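Local coordinates for protein glucoamylase (Thermoanaerobacterium thermosaccharolyticum, PDB 1LF6) that hydrolyses terminal alpha-1,4-linked glucose units successively from the non-reducing ends of starch-type glucans, releasing beta-D-glucose, at residues 484-489 against 500-505; 490-495 against 510-515. All coordinates share one frame; numbering follows the deposited sequence.

Interaction 1 (484-489 against 500-505); sequences LIDNLT and QYYIRI
D486 OD2 is gripped twice: the phenol of Y502 donates its proton to it, OH to OD2 2.6 Å, and K545, from outside the two segments, forms a salt bridge with the same oxygen. The phenol arrives on the syn side of the carboxylate, 33° out of its plane, and D486 OD2 in turn lies at the edge of the Y502 ring, in its plane. The Y502 ring reaches from strand 501-502 to the last turn of helix 468-489. Along the CD2–CE2 edge of this ring sits T489, its OG1 3.3 Å from Y502 CD2. That hydroxyl is turned back on the helix: with OG1 between the backbone N and the carbonyl carbon (chi1 68°), it donates to I485 O over 2.8 Å. I485 O also accepts the backbone N of T489, so one carbonyl takes two donors. The apolar share of the contact is small, I485 CG2 lying 4.1 Å from Y502 CE2. One backbone bond completes the join, I503 N to T489 O at 3.0 Å, nearly straight at 166°, and I503 CG1 packs against the same carbonyl oxygen. A phenylalanine in place of Y502 would probably leave D486 OD2 with K545 but without its phenol donor, weakening the tie between helix and strand. The contact joins the C-terminal end of helix 468-489, in the (alpha/alpha)-barrel region of this family 15 enzyme, to the two-stranded sheet that follows. Two residues beyond Y502, R504 forms salt bridges with E439 and with E435, the probable catalytic proton acceptor. Sharing the carboxylate between a phenol and an ammonium group in this largely buried join is likely to stabilise its negative charge, while the T489–I503 backbone bond ties the residue just after strand 501-502 to the helix end.

Interaction 2 (490-495 against 510-515); sequences YTENGP and DPDADF
P511 presses its ring against the backbone at the start of 490-495, with CG 3.3 Å from Y490 O, and its CB bond points toward that segment. It is the second residue of a type I turn from D510 to A513. D510 prepares this turn: its backbone O accepts A513 N, and its OD1 takes D512 N in an Asx turn, from above the carboxylate plane. The carbonyl oxygen of P511 lies 3.1 Å from T491 OG1, a possible hydrogen bond, although the hydroxyl proton has another acceptor within reach. D512 follows and makes the main polar link. CG is anti to its carbonyl carbon (chi1 -63°), and OD1 receives E492 N at 2.7 Å, nearly straight at 166° and almost along the C–O axis of the carboxylate. T491 OG1 lies 3.2 Å from the same D512 OD1. This hydroxyl also accepts N493 N at 3.1 Å in an ST turn, a bend consistent with the way E492 N is presented to D512. N493 covers the flank of D512, CB to CB 4.0 Å. At the outer rim, E492 OE2 and D512 OD2 approach to 4.0 Å without a bond between them; these like charges would probably repel mildly, and each might raise the other's pKa a little. Further on, D514 turns to K529, which salt-bridges its OD2 and also hydrogen-bonds D512 O. The contact thus pins one irregular loop, which runs from strand 501-502 to strand 516-519, onto the bend leaving strand 490-491. That strand directly follows helix 468-489 and pairs antiparallel with 501-502, while the Y490 ring, pointing away from the loop, meets Y502 edge-to-face and K551 of helix 550-562 in a cation-pi contact.

The two contacts lie side by side, their centres about 8 Å apart, within the family 15 hydrolase region. Their segments alternate along the chain: 484-489, 490-495, 500-505, 510-515. Helix 468-489 runs straight into strand 490-491, which forms a two-stranded antiparallel sheet with 501-502, so interaction 1 uses one strand and interaction 2 the other. A probable hydrogen bond from T491 N to Y501 O joins them, and P511 also packs on N487 O at the helix end. Together they fasten the connection following a long helix. Interaction 1 is nearer the probable active site, T489 lying about 10 Å from E435 between side chains, whereas interaction 2 is away from it.

Interaction 1 (484-489 against 500-505)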
loop_
_atom_site.group_PDB
_atom_site.type_symbol
_atom_site.label_atom_id
_atom_site.label_comp_id
_atom_site.label_asym_id
_atom_site.label_seq_id
_atom_site.Cartn_x
_atom_site.Cartn_y
_atom_site.Cartn_z
ATOM N N LEU A 484 28.723 2.890 21.491
ATOM C CA LEU A 484 27.857 2.372 22.551
ATOM C C LEU A 484 26.822 1.341 22.102
ATOM O O LEU A 484 26.221 0.664 22.936
ATOM C CB LEU A 484 27.137 3.529 23.241
ATOM C CG LEU A 484 28.047 4.523 23.968
ATOM C CD1 LEU A 484 27.210 5.628 24.567
ATOM C CD2 LEU A 484 28.844 3.799 25.049
ATOM N N ILE A 485 26.612 1.228 20.793
ATOM C CA ILE A 485 25.643 0.279 20.262
ATOM C C ILE A 485 25.817 -1.105 20.883
ATOM O O ILE A 485 24.860 -1.688 21.395
ATOM C CB ILE A 485 25.756 0.169 18.718
ATOM C CG1 ILE A 485 25.248 1.458 18.068
ATOM C CG2 ILE A 485 24.955 -1.036 18.207
ATOM C CD1 ILE A 485 25.375 1.473 16.558
ATOM N N ASP A 486 27.043 -1.615 20.855
ATOM C CA ASP A 486 27.325 -2.933 21.402
ATOM C C ASP A 486 27.060 -3.019 22.891
ATOM O O ASP A 486 26.401 -3.944 23.355
ATOM C CB ASP A 486 28.777 -3.329 21.115
ATOM C CG ASP A 486 29.014 -3.632 19.651
ATOM O OD1 ASP A 486 30.154 -3.983 19.288
ATOM O OD2 ASP A 486 28.049 -3.521 18.863
ATOM N N ASN A 487 27.561 -2.054 23.650
ATOM C CA ASN A 487 27.357 -2.097 25.091
ATOM C C ASN A 487 25.904 -1.939 25.507
ATOM O O ASN A 487 25.519 -2.391 26.580
ATOM C CB ASN A 487 28.232 -1.052 25.781
ATOM C CG ASN A 487 29.630 -1.583 26.086
ATOM O OD1 ASN A 487 30.181 -2.389 25.331
ATOM N ND2 ASN A 487 30.210 -1.123 27.184
ATOM N N LEU A 488 25.089 -1.332 24.655
ATOM C CA LEU A 488 23.683 -1.149 24.994
ATOM C C LEU A 488 22.727 -2.201 24.433
ATOM O O LEU A 488 21.672 -2.440 25.015
ATOM C CB LEU A 488 23.208 0.234 24.539
ATOM C CG LEU A 488 23.778 1.438 25.297
ATOM C CD1 LEU A 488 23.359 2.724 24.612
ATOM C CD2 LEU A 488 23.282 1.418 26.730
ATOM N N THR A 489 23.091 -2.859 23.335
ATOM C CA THR A 489 22.165 -3.808 22.721
ATOM C C THR A 489 22.654 -5.234 22.494
ATOM O O THR A 489 21.863 -6.116 22.165
ATOM C CB THR A 489 21.672 -3.258 21.362
ATOM O OG1 THR A 489 22.760 -3.243 20.431
ATOM C CG2 THR A 489 21.153 -1.834 21.516
ATOM N N GLN A 500 25.083 -15.153 22.799
ATOM C CA GLN A 500 25.705 -13.933 22.302
ATOM C C GLN A 500 25.001 -13.436 21.043
ATOM O O GLN A 500 25.020 -14.114 20.011
ATOM C CB GLN A 500 27.171 -14.203 21.985
ATOM C CG GLN A 500 28.002 -14.600 23.198
ATOM C CD GLN A 500 29.189 -15.466 22.825
ATOM O OE1 GLN A 500 29.102 -16.696 22.834
ATOM N NE2 GLN A 500 30.301 -14.831 22.476
ATOM N N TYR A 501 24.391 -12.255 21.128
ATOM C CA TYR A 501 23.665 -11.681 19.992
ATOM C C TYR A 501 23.029 -10.330 20.304
ATOM O O TYR A 501 22.808 -9.989 21.467
ATOM C CB TYR A 501 22.552 -12.638 19.551
ATOM C CG TYR A 501 21.668 -13.142 20.684
ATOM C CD1 TYR A 501 21.988 -14.308 21.381
ATOM C CD2 TYR A 501 20.501 -12.457 21.050
ATOM C CE1 TYR A 501 21.168 -14.787 22.408
ATOM C CE2 TYR A 501 19.677 -12.927 22.076
ATOM C CZ TYR A 501 20.017 -14.099 22.746
ATOM O OH TYR A 501 19.187 -14.605 23.723
ATOM N N TYR A 502 22.747 -9.555 19.260
ATOM C CA TYR A 502 22.064 -8.281 19.441
ATOM C C TYR A 502 20.618 -8.662 19.733
ATOM O O TYR A 502 20.076 -9.573 19.101
ATOM C CB TYR A 502 22.078 -7.435 18.161
ATOM C CG TYR A 502 23.414 -6.805 17.822
ATOM C CD1 TYR A 502 24.192 -7.292 16.774
ATOM C CD2 TYR A 502 23.903 -5.728 18.561
ATOM C CE1 TYR A 502 25.432 -6.724 16.471
ATOM C CE2 TYR A 502 25.139 -5.155 18.271
ATOM C CZ TYR A 502 25.901 -5.661 17.224
ATOM O OH TYR A 502 27.143 -5.118 16.966
ATOM N N ILE A 503 19.992 -7.988 20.692
ATOM C CA ILE A 503 18.605 -8.286 20.997
ATOM C C ILE A 503 17.738 -7.276 20.257
ATOM O O ILE A 503 18.254 -6.323 19.680
ATOM C CB ILE A 503 18.323 -8.218 22.519
ATOM C CG1 ILE A 503 18.554 -6.802 23.063
ATOM C CG2 ILE A 503 19.212 -9.222 23.233
ATOM C CD1 ILE A 503 18.362 -6.685 24.597
ATOM N N ARG A 504 16.426 -7.485 20.256
ATOM C CA ARG A 504 15.530 -6.568 19.573
ATOM C C ARG A 504 15.639 -5.166 20.163
ATOM O O ARG A 504 15.808 -4.180 19.440
ATOM C CB ARG A 504 14.079 -7.036 19.684
ATOM C CG ARG A 504 13.106 -6.072 19.020
ATOM C CD ARG A 504 11.658 -6.480 19.188
ATOM N NE ARG A 504 10.754 -5.441 18.687
ATOM C CZ ARG A 504 9.449 -5.394 18.933
ATOM N NH1 ARG A 504 8.715 -4.404 18.435
ATOM N NH2 ARG A 504 8.880 -6.330 19.685
ATOM N N ILE A 505 15.537 -5.077 21.483
ATOM C CA ILE A 505 15.619 -3.782 22.133
ATOM C C ILE A 505 15.879 -3.926 23.633
ATOM O O ILE A 505 15.318 -4.798 24.294
ATOM C CB ILE A 505 14.325 -2.976 21.848
ATOM C CG1 ILE A 505 14.504 -1.510 22.255
ATOM C CG2 ILE A 505 13.142 -3.621 22.553
ATOM C CD1 ILE A 505 13.500 -0.583 21.601
#

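Interaction 2 (490-495 against 510-515)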
loop_
_atom_site.group_PDB
_atom_site.type_symbol
_atom_site.label_atom_id
_atom_site.label_comp_id
_atom_site.label_asym_id
_atom_site.label_seq_id
_atom_site.Cartn_x
_atom_site.Cartn_y
_atom_site.Cartn_z
ATOM N N TYR A 490 23.951 -5.461 22.663
ATOM C CA TYR A 490 24.515 -6.789 22.454
ATOM C C TYR A 490 24.611 -7.592 23.760
ATOM O O TYR A 490 25.432 -7.294 24.626
ATOM C CB TYR A 490 25.899 -6.654 21.807
ATOM C CG TYR A 490 26.532 -7.961 21.388
ATOM C CD1 TYR A 490 27.622 -8.487 22.083
ATOM C CD2 TYR A 490 26.059 -8.659 20.276
ATOM C CE1 TYR A 490 28.231 -9.674 21.677
ATOM C CE2 TYR A 490 26.657 -9.846 19.861
ATOM C CZ TYR A 490 27.743 -10.346 20.565
ATOM O OH TYR A 490 28.349 -11.506 20.145
ATOM N N THR A 491 23.770 -8.610 23.903
ATOM C CA THR A 491 23.813 -9.422 25.111
ATOM C C THR A 491 24.829 -10.551 24.961
ATOM O O THR A 491 25.120 -11.006 23.856
ATOM C CB THR A 491 22.434 -10.043 25.448
ATOM O OG1 THR A 491 22.483 -10.637 26.755
ATOM C CG2 THR A 491 22.056 -11.112 24.416
ATOM N N GLU A 492 25.379 -10.978 26.090
ATOM C CA GLU A 492 26.342 -12.060 26.128
ATOM C C GLU A 492 25.820 -13.029 27.181
ATOM O O GLU A 492 26.471 -14.013 27.529
ATOM C CB GLU A 492 27.713 -11.511 26.519
ATOM C CG GLU A 492 28.215 -10.458 25.544
ATOM C CD GLU A 492 29.308 -9.593 26.114
ATOM O OE1 GLU A 492 30.466 -10.057 26.174
ATOM O OE2 GLU A 492 29.004 -8.445 26.519
ATOM N N ASN A 493 24.613 -12.747 27.659
ATOM C CA ASN A 493 23.974 -13.558 28.687
ATOM C C ASN A 493 22.554 -13.948 28.271
ATOM O O ASN A 493 21.673 -14.078 29.119
ATOM C CB ASN A 493 23.924 -12.756 29.988
ATOM C CG ASN A 493 23.584 -13.606 31.187
ATOM O OD1 ASN A 493 23.090 -13.099 32.190
ATOM N ND2 ASN A 493 23.858 -14.902 31.100
ATOM N N GLY A 494 22.338 -14.128 26.970
ATOM C CA GLY A 494 21.017 -14.487 26.477
ATOM C C GLY A 494 20.711 -15.976 26.525
ATOM O O GLY A 494 21.621 -16.792 26.445
ATOM N N PRO A 495 19.428 -16.357 26.648
ATOM C CA PRO A 495 19.003 -17.760 26.708
ATOM C C PRO A 495 19.064 -18.488 25.368
ATOM O O PRO A 495 19.054 -19.716 25.325
ATOM C CB PRO A 495 17.577 -17.659 27.236
ATOM C CG PRO A 495 17.093 -16.397 26.601
ATOM C CD PRO A 495 18.270 -15.455 26.799
ATOM N N ASP A 510 22.016 -1.888 30.142
ATOM C CA ASP A 510 22.771 -3.132 30.230
ATOM C C ASP A 510 21.979 -4.281 29.613
ATOM O O ASP A 510 21.024 -4.782 30.200
ATOM C CB ASP A 510 23.105 -3.428 31.692
ATOM C CG ASP A 510 23.843 -4.737 31.868
ATOM O OD1 ASP A 510 24.514 -5.184 30.912
ATOM O OD2 ASP A 510 23.763 -5.313 32.971
ATOM N N PRO A 511 22.381 -4.716 28.408
ATOM C CA PRO A 511 21.722 -5.802 27.682
ATOM C C PRO A 511 21.838 -7.175 28.334
ATOM O O PRO A 511 21.172 -8.121 27.915
ATOM C CB PRO A 511 22.383 -5.741 26.310
ATOM C CG PRO A 511 23.781 -5.351 26.647
ATOM C CD PRO A 511 23.584 -4.261 27.687
ATOM N N ASP A 512 22.678 -7.292 29.356
ATOM C CA ASP A 512 22.833 -8.569 30.038
ATOM C C ASP A 512 21.885 -8.665 31.227
ATOM O O ASP A 512 21.617 -9.753 31.730
ATOM C CB ASP A 512 24.273 -8.758 30.520
ATOM C CG ASP A 512 25.272 -8.799 29.377
ATOM O OD1 ASP A 512 25.042 -9.552 28.410
ATOM O OD2 ASP A 512 26.291 -8.081 29.455
ATOM N N ALA A 513 21.365 -7.525 31.667
ATOM C CA ALA A 513 20.453 -7.511 32.806
ATOM C C ALA A 513 19.081 -8.055 32.446
ATOM O O ALA A 513 18.733 -8.179 31.270
ATOM C CB ALA A 513 20.317 -6.095 33.351
ATOM N N ASP A 514 18.314 -8.393 33.477
ATOM C CA ASP A 514 16.969 -8.894 33.303
ATOM C C ASP A 514 16.059 -7.672 33.201
ATOM O O ASP A 514 16.266 -6.679 33.892
ATOM C CB ASP A 514 16.572 -9.763 34.501
ATOM C CG ASP A 514 17.339 -11.076 34.548
ATOM O OD1 ASP A 514 17.313 -11.744 35.599
ATOM O OD2 ASP A 514 17.963 -11.442 33.526
ATOM N N PHE A 515 15.067 -7.743 32.323
ATOM C CA PHE A 515 14.134 -6.644 32.127
ATOM C C PHE A 515 12.984 -7.191 31.294
ATOM O O PHE A 515 13.174 -7.608 30.153
ATOM C CB PHE A 515 14.844 -5.487 31.411
ATOM C CG PHE A 515 14.017 -4.236 31.290
ATOM C CD1 PHE A 515 13.136 -4.068 30.229
ATOM C CD2 PHE A 515 14.131 -3.216 32.232
ATOM C CE1 PHE A 515 12.383 -2.905 30.104
ATOM C CE2 PHE A 515 13.378 -2.049 32.118
ATOM C CZ PHE A 515 12.503 -1.895 31.051
#